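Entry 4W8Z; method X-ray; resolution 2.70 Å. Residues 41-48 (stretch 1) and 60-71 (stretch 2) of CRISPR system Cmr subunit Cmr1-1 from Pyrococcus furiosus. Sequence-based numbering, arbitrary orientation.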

ATOM      1  N   ALA A  41      -2.140   2.149   9.209  1.00 69.24           N
ATOM      2  CA  ALA A  41      -2.498   1.801   7.841  1.00 66.68           C
ATOM      3  C   ALA A  41      -3.991   1.494   7.697  1.00 69.39           C
ATOM      4  O   ALA A  41      -4.595   1.805   6.669  1.00 75.59           O
ATOM      5  CB  ALA A  41      -1.673   0.626   7.371  1.00 71.99           C
ATOM      6  N   MET A  42      -4.576   0.881   8.724  1.00 71.46           N
ATOM      7  CA  MET A  42      -6.019   0.643   8.763  1.00 75.50           C
ATOM      8  C   MET A  42      -6.767   1.968   8.709  1.00 82.28           C
ATOM      9  O   MET A  42      -7.734   2.123   7.958  1.00 83.03           O
ATOM     10  CB  MET A  42      -6.415  -0.132  10.023  1.00 71.11           C
ATOM     11  CG  MET A  42      -6.108  -1.621   9.975  1.00 73.12           C
ATOM     12  SD  MET A  42      -6.543  -2.459  11.512  1.00 73.69           S
ATOM     13  CE  MET A  42      -8.278  -2.037  11.634  1.00 72.56           C
ATOM     14  N   ARG A  43      -6.301   2.923   9.507  1.00 77.65           N
ATOM     15  CA  ARG A  43      -6.880   4.256   9.529  1.00 72.99           C
ATOM     16  C   ARG A  43      -6.770   4.890   8.151  1.00 73.74           C
ATOM     17  O   ARG A  43      -7.714   5.518   7.669  1.00 71.79           O
ATOM     18  CB  ARG A  43      -6.187   5.129  10.573  1.00 80.93           C
ATOM     19  CG  ARG A  43      -6.987   6.347  10.984  1.00 87.21           C
ATOM     20  CD  ARG A  43      -6.124   7.361  11.702  1.00 92.63           C
ATOM     21  NE  ARG A  43      -6.940   8.328  12.427  1.00100.04           N
ATOM     22  CZ  ARG A  43      -7.246   8.217  13.713  1.00107.36           C
ATOM     23  NH1 ARG A  43      -6.792   7.183  14.409  1.00112.82           N
ATOM     24  NH2 ARG A  43      -8.000   9.138  14.304  1.00109.50           N
ATOM     25  N   TRP A  44      -5.616   4.709   7.513  1.00 74.81           N
ATOM     26  CA  TRP A  44      -5.400   5.243   6.174  1.00 70.41           C
ATOM     27  C   TRP A  44      -6.410   4.656   5.202  1.00 72.59           C
ATOM     28  O   TRP A  44      -7.012   5.376   4.407  1.00 75.44           O
ATOM     29  CB  TRP A  44      -3.983   4.952   5.681  1.00 65.61           C
ATOM     30  CG  TRP A  44      -3.619   5.737   4.453  1.00 68.01           C
ATOM     31  CD1 TRP A  44      -2.930   6.911   4.412  1.00 62.71           C
ATOM     32  CD2 TRP A  44      -3.933   5.411   3.088  1.00 76.79           C
ATOM     33  NE1 TRP A  44      -2.790   7.338   3.112  1.00 66.93           N
ATOM     34  CE2 TRP A  44      -3.398   6.437   2.280  1.00 68.88           C
ATOM     35  CE3 TRP A  44      -4.609   4.350   2.474  1.00 61.64           C
ATOM     36  CZ2 TRP A  44      -3.520   6.435   0.892  1.00 63.23           C
ATOM     37  CZ3 TRP A  44      -4.734   4.353   1.097  1.00 61.71           C
ATOM     38  CH2 TRP A  44      -4.192   5.390   0.320  1.00 65.33           C
ATOM     39  N   TRP A  45      -6.598   3.343   5.280  1.00 76.65           N
ATOM     40  CA  TRP A  45      -7.443   2.645   4.325  1.00 70.63           C
ATOM     41  C   TRP A  45      -8.920   2.885   4.568  1.00 72.89           C
ATOM     42  O   TRP A  45      -9.726   2.763   3.649  1.00 78.56           O
ATOM     43  CB  TRP A  45      -7.132   1.146   4.336  1.00 69.82           C
ATOM     44  CG  TRP A  45      -6.078   0.822   3.341  1.00 66.19           C
ATOM     45  CD1 TRP A  45      -4.785   0.473   3.595  1.00 67.68           C
ATOM     46  CD2 TRP A  45      -6.209   0.877   1.918  1.00 65.24           C
ATOM     47  NE1 TRP A  45      -4.106   0.285   2.417  1.00 75.57           N
ATOM     48  CE2 TRP A  45      -4.958   0.529   1.371  1.00 69.03           C
ATOM     49  CE3 TRP A  45      -7.265   1.182   1.051  1.00 70.81           C
ATOM     50  CZ2 TRP A  45      -4.732   0.470  -0.005  1.00 70.71           C
ATOM     51  CZ3 TRP A  45      -7.041   1.124  -0.314  1.00 75.25           C
ATOM     52  CH2 TRP A  45      -5.782   0.769  -0.829  1.00 73.44           C
ATOM     53  N   PHE A  46      -9.280   3.239   5.795  1.00 75.45           N
ATOM     54  CA  PHE A  46     -10.660   3.608   6.068  1.00 76.55           C
ATOM     55  C   PHE A  46     -11.017   4.865   5.289  1.00 72.81           C
ATOM     56  O   PHE A  46     -12.116   4.986   4.754  1.00 73.26           O
ATOM     57  CB  PHE A  46     -10.895   3.832   7.560  1.00 74.82           C
ATOM     58  CG  PHE A  46     -12.226   4.445   7.866  1.00 77.45           C
ATOM     59  CD1 PHE A  46     -13.371   3.670   7.877  1.00 76.32           C
ATOM     60  CD2 PHE A  46     -12.335   5.801   8.124  1.00 86.30           C
ATOM     61  CE1 PHE A  46     -14.600   4.235   8.147  1.00 85.57           C
ATOM     62  CE2 PHE A  46     -13.559   6.371   8.395  1.00 86.02           C
ATOM     63  CZ  PHE A  46     -14.695   5.587   8.408  1.00 85.31           C
ATOM     64  N   ARG A  47     -10.078   5.801   5.233  1.00 77.67           N
ATOM     65  CA  ARG A  47     -10.303   7.070   4.554  1.00 75.51           C
ATOM     66  C   ARG A  47     -10.445   6.864   3.054  1.00 74.44           C
ATOM     67  O   ARG A  47     -11.208   7.562   2.392  1.00 77.89           O
ATOM     68  CB  ARG A  47      -9.165   8.046   4.839  1.00 76.94           C
ATOM     69  CG  ARG A  47      -8.944   8.346   6.307  1.00 82.77           C
ATOM     70  CD  ARG A  47      -8.126   9.614   6.458  1.00 92.28           C
ATOM     71  NE  ARG A  47      -8.669  10.668   5.604  1.00110.74           N
ATOM     72  CZ  ARG A  47      -8.353  11.955   5.698  1.00111.07           C
ATOM     73  NH1 ARG A  47      -7.492  12.368   6.620  1.00126.93           N
ATOM     74  NH2 ARG A  47      -8.905  12.830   4.870  1.00102.93           N
ATOM     75  N   ALA A  48      -9.702   5.898   2.525  1.00 70.85           N
ATOM     76  CA  ALA A  48      -9.744   5.599   1.100  1.00 69.44           C
ATOM     77  C   ALA A  48     -11.062   4.933   0.723  1.00 73.85           C
ATOM     78  O   ALA A  48     -11.592   5.158  -0.366  1.00 79.57           O
ATOM     79  CB  ALA A  48      -8.571   4.716   0.708  1.00 71.54           C
TER
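Stretch 2, residues 60-71: KLKEIENQVFGS

What ties stretch 2 most firmly to stretch 1? The extended side chain of Arg-43 reaches two acceptors lying near the plane of its guanidinium, where the N-H bonds point. Arg-43 NE donates to Glu-65 OE1 at 2.8 Å, a hydrogen bond within a salt bridge, and Arg-43 NH2 donates to the carbonyl O of Gly-70 at 2.6 Å. That carbonyl belongs to the first residue beyond the helix; Gly-70 has positive phi, and a CB there would be jammed against the preceding carbonyl oxygen.

How does Glu-65 serve the second arginine? Glu-65 OE2 lies 3.6 Å from Arg-47 NE, a long salt bridge in which charge alone acts, because the oxygen sits well out of the guanidinium plane. The same Glu-65 OE2 accepts a weak hydrogen bond from Lys-62 NZ at 3.3 Å. Lys-62 NZ and Arg-47 NH1 are also 3.3 Å apart, two donors of like charge near one carboxylate, with no hydrogen bond between them.

Which way does the backbone of stretch 2 run? Residues 60-69 are helical and cross helix 41-48 at 144°, closer to antiparallel than parallel, with the axes 10.6 Å apart at closest approach. The register pairs Arg-43 with Phe-69 and Arg-47 with Glu-65, their CA atoms 7.1 and 7.2 Å apart.

What fills the space between the helices? Phe-46 points toward stretch 2 as a knob among Ile-64, Glu-65, Val-68 and Phe-69; its CZ lies 3.9 Å from Ile-64 CG2, and its CE2 3.6 Å from Glu-65 CA. Phe-69 turns an edge toward the Phe-46 face in an offset arrangement, centroids 5.7 Å apart, while its own face receives Arg-43 CA, 4.0 Å from the ring centroid. Farther along, Leu-61 CD2 packs 3.5 Å from Arg-47 NH2. Together the stretches bury 651 Å².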

ATOM      1  N   LYS A  60     -16.981  15.892   6.747  1.00122.72           N
ATOM      2  CA  LYS A  60     -17.793  14.737   7.118  1.00120.02           C
ATOM      3  C   LYS A  60     -16.947  13.471   7.223  1.00114.28           C
ATOM      4  O   LYS A  60     -17.209  12.608   8.059  1.00115.67           O
ATOM      5  CB  LYS A  60     -18.923  14.534   6.106  1.00121.18           C
ATOM      6  CG  LYS A  60     -19.949  13.488   6.504  1.00124.00           C
ATOM      7  CD  LYS A  60     -21.084  13.428   5.496  1.00130.42           C
ATOM      8  CE  LYS A  60     -22.127  12.396   5.902  1.00136.35           C
ATOM      9  NZ  LYS A  60     -23.260  12.332   4.934  1.00135.96           N
ATOM     10  N   LEU A  61     -15.930  13.368   6.374  1.00110.73           N
ATOM     11  CA  LEU A  61     -15.020  12.232   6.416  1.00105.17           C
ATOM     12  C   LEU A  61     -14.264  12.192   7.740  1.00110.37           C
ATOM     13  O   LEU A  61     -14.157  11.142   8.374  1.00114.97           O
ATOM     14  CB  LEU A  61     -14.030  12.286   5.249  1.00 99.63           C
ATOM     15  CG  LEU A  61     -13.076  11.092   5.148  1.00 94.42           C
ATOM     16  CD1 LEU A  61     -13.859   9.820   4.860  1.00 93.41           C
ATOM     17  CD2 LEU A  61     -11.999  11.323   4.097  1.00 86.23           C
ATOM     18  N   LYS A  62     -13.750  13.346   8.157  1.00111.40           N
ATOM     19  CA  LYS A  62     -12.960  13.434   9.379  1.00108.50           C
ATOM     20  C   LYS A  62     -13.811  13.212  10.624  1.00115.14           C
ATOM     21  O   LYS A  62     -13.305  12.775  11.657  1.00117.36           O
ATOM     22  CB  LYS A  62     -12.259  14.790   9.467  1.00106.76           C
ATOM     23  CG  LYS A  62     -11.035  14.781  10.361  1.00104.66           C
ATOM     24  CD  LYS A  62     -10.026  13.773   9.849  1.00104.34           C
ATOM     25  CE  LYS A  62      -8.699  13.888  10.570  1.00100.69           C
ATOM     26  NZ  LYS A  62      -7.631  13.164   9.827  1.00106.78           N
ATOM     27  N   GLU A  63     -15.100  13.518  10.526  1.00119.78           N
ATOM     28  CA  GLU A  63     -16.019  13.293  11.634  1.00126.23           C
ATOM     29  C   GLU A  63     -16.168  11.802  11.916  1.00124.26           C
ATOM     30  O   GLU A  63     -16.028  11.357  13.056  1.00129.25           O
ATOM     31  CB  GLU A  63     -17.385  13.915  11.339  1.00137.53           C
ATOM     32  CG  GLU A  63     -17.379  15.435  11.295  1.00147.60           C
ATOM     33  CD  GLU A  63     -18.721  16.014  10.890  1.00150.26           C
ATOM     34  OE1 GLU A  63     -18.797  17.242  10.672  1.00150.55           O
ATOM     35  OE2 GLU A  63     -19.700  15.242  10.788  1.00148.29           O
ATOM     36  N   ILE A  64     -16.441  11.034  10.866  1.00112.68           N
ATOM     37  CA  ILE A  64     -16.624   9.596  10.997  1.00102.83           C
ATOM     38  C   ILE A  64     -15.311   8.900  11.344  1.00101.65           C
ATOM     39  O   ILE A  64     -15.295   7.964  12.144  1.00 95.62           O
ATOM     40  CB  ILE A  64     -17.206   8.987   9.709  1.00 99.71           C
ATOM     41  CG1 ILE A  64     -18.366   9.848   9.206  1.00108.96           C
ATOM     42  CG2 ILE A  64     -17.645   7.545   9.945  1.00 95.30           C
ATOM     43  CD1 ILE A  64     -19.454   9.071   8.501  1.00117.46           C
ATOM     44  N   GLU A  65     -14.213   9.365  10.750  1.00 99.59           N
ATOM     45  CA  GLU A  65     -12.896   8.788  11.020  1.00102.97           C
ATOM     46  C   GLU A  65     -12.535   8.877  12.500  1.00114.85           C
ATOM     47  O   GLU A  65     -12.109   7.892  13.104  1.00119.62           O
ATOM     48  CB  GLU A  65     -11.809   9.475  10.194  1.00 99.50           C
ATOM     49  CG  GLU A  65     -10.406   9.010  10.561  1.00 98.44           C
ATOM     50  CD  GLU A  65      -9.319   9.861   9.939  1.00102.52           C
ATOM     51  OE1 GLU A  65      -8.139   9.688  10.316  1.00106.09           O
ATOM     52  OE2 GLU A  65      -9.644  10.703   9.076  1.00102.44           O
ATOM     53  N   ASN A  66     -12.701  10.063  13.076  1.00118.24           N
ATOM     54  CA  ASN A  66     -12.483  10.244  14.504  1.00119.63           C
ATOM     55  C   ASN A  66     -13.493   9.436  15.304  1.00116.80           C
ATOM     56  O   ASN A  66     -13.175   8.903  16.365  1.00116.74           O
ATOM     57  CB  ASN A  66     -12.571  11.724  14.885  1.00124.51           C
ATOM     58  CG  ASN A  66     -11.370  12.520  14.414  1.00128.29           C
ATOM     59  OD1 ASN A  66     -10.286  11.970  14.214  1.00124.96           O
ATOM     60  ND2 ASN A  66     -11.554  13.825  14.242  1.00128.18           N
ATOM     61  N   GLN A  67     -14.709   9.335  14.781  1.00114.47           N
ATOM     62  CA  GLN A  67     -15.776   8.630  15.475  1.00114.97           C
ATOM     63  C   GLN A  67     -15.480   7.132  15.569  1.00116.93           C
ATOM     64  O   GLN A  67     -15.930   6.460  16.497  1.00123.71           O
ATOM     65  CB  GLN A  67     -17.113   8.865  14.776  1.00120.07           C
ATOM     66  CG  GLN A  67     -18.310   8.806  15.703  1.00129.37           C
ATOM     67  CD  GLN A  67     -19.611   9.138  14.998  1.00134.20           C
ATOM     68  OE1 GLN A  67     -19.634   9.369  13.787  1.00130.22           O
ATOM     69  NE2 GLN A  67     -20.705   9.167  15.754  1.00134.89           N
ATOM     70  N   VAL A  68     -14.718   6.612  14.611  1.00111.78           N
ATOM     71  CA  VAL A  68     -14.340   5.204  14.627  1.00 99.79           C
ATOM     72  C   VAL A  68     -13.001   4.992  15.330  1.00 97.91           C
ATOM     73  O   VAL A  68     -12.884   4.144  16.214  1.00102.69           O
ATOM     74  CB  VAL A  68     -14.252   4.618  13.200  1.00 92.19           C
ATOM     75  CG1 VAL A  68     -13.795   3.169  13.251  1.00 89.20           C
ATOM     76  CG2 VAL A  68     -15.591   4.731  12.485  1.00 90.51           C
ATOM     77  N   PHE A  69     -11.996   5.774  14.948  1.00 88.27           N
ATOM     78  CA  PHE A  69     -10.632   5.544  15.416  1.00 85.63           C
ATOM     79  C   PHE A  69     -10.194   6.438  16.578  1.00 94.92           C
ATOM     80  O   PHE A  69      -9.099   6.263  17.116  1.00 99.18           O
ATOM     81  CB  PHE A  69      -9.652   5.721  14.257  1.00 81.47           C
ATOM     82  CG  PHE A  69      -9.722   4.631  13.228  1.00 82.05           C
ATOM     83  CD1 PHE A  69      -8.995   3.464  13.392  1.00 85.16           C
ATOM     84  CD2 PHE A  69     -10.508   4.774  12.094  1.00 76.87           C
ATOM     85  CE1 PHE A  69      -9.050   2.458  12.449  1.00 86.81           C
ATOM     86  CE2 PHE A  69     -10.567   3.771  11.145  1.00 77.37           C
ATOM     87  CZ  PHE A  69      -9.835   2.612  11.322  1.00 86.03           C
ATOM     88  N   GLY A  70     -11.034   7.393  16.963  1.00 94.35           N
ATOM     89  CA  GLY A  70     -10.699   8.287  18.059  1.00105.45           C
ATOM     90  C   GLY A  70      -9.806   9.443  17.647  1.00118.02           C
ATOM     91  O   GLY A  70      -9.189   9.420  16.581  1.00102.39           O
ATOM     92  N   SER A  71      -9.737  10.463  18.499  1.00127.29           N
ATOM     93  CA  SER A  71      -8.909  11.634  18.231  1.00134.10           C
ATOM     94  C   SER A  71      -8.278  12.159  19.516  1.00138.57           C
ATOM     95  O   SER A  71      -8.136  11.424  20.493  1.00140.82           O
ATOM     96  CB  SER A  71      -9.734  12.735  17.555  1.00135.45           C
ATOM     97  OG  SER A  71     -10.693  13.283  18.443  1.00134.59           O
TER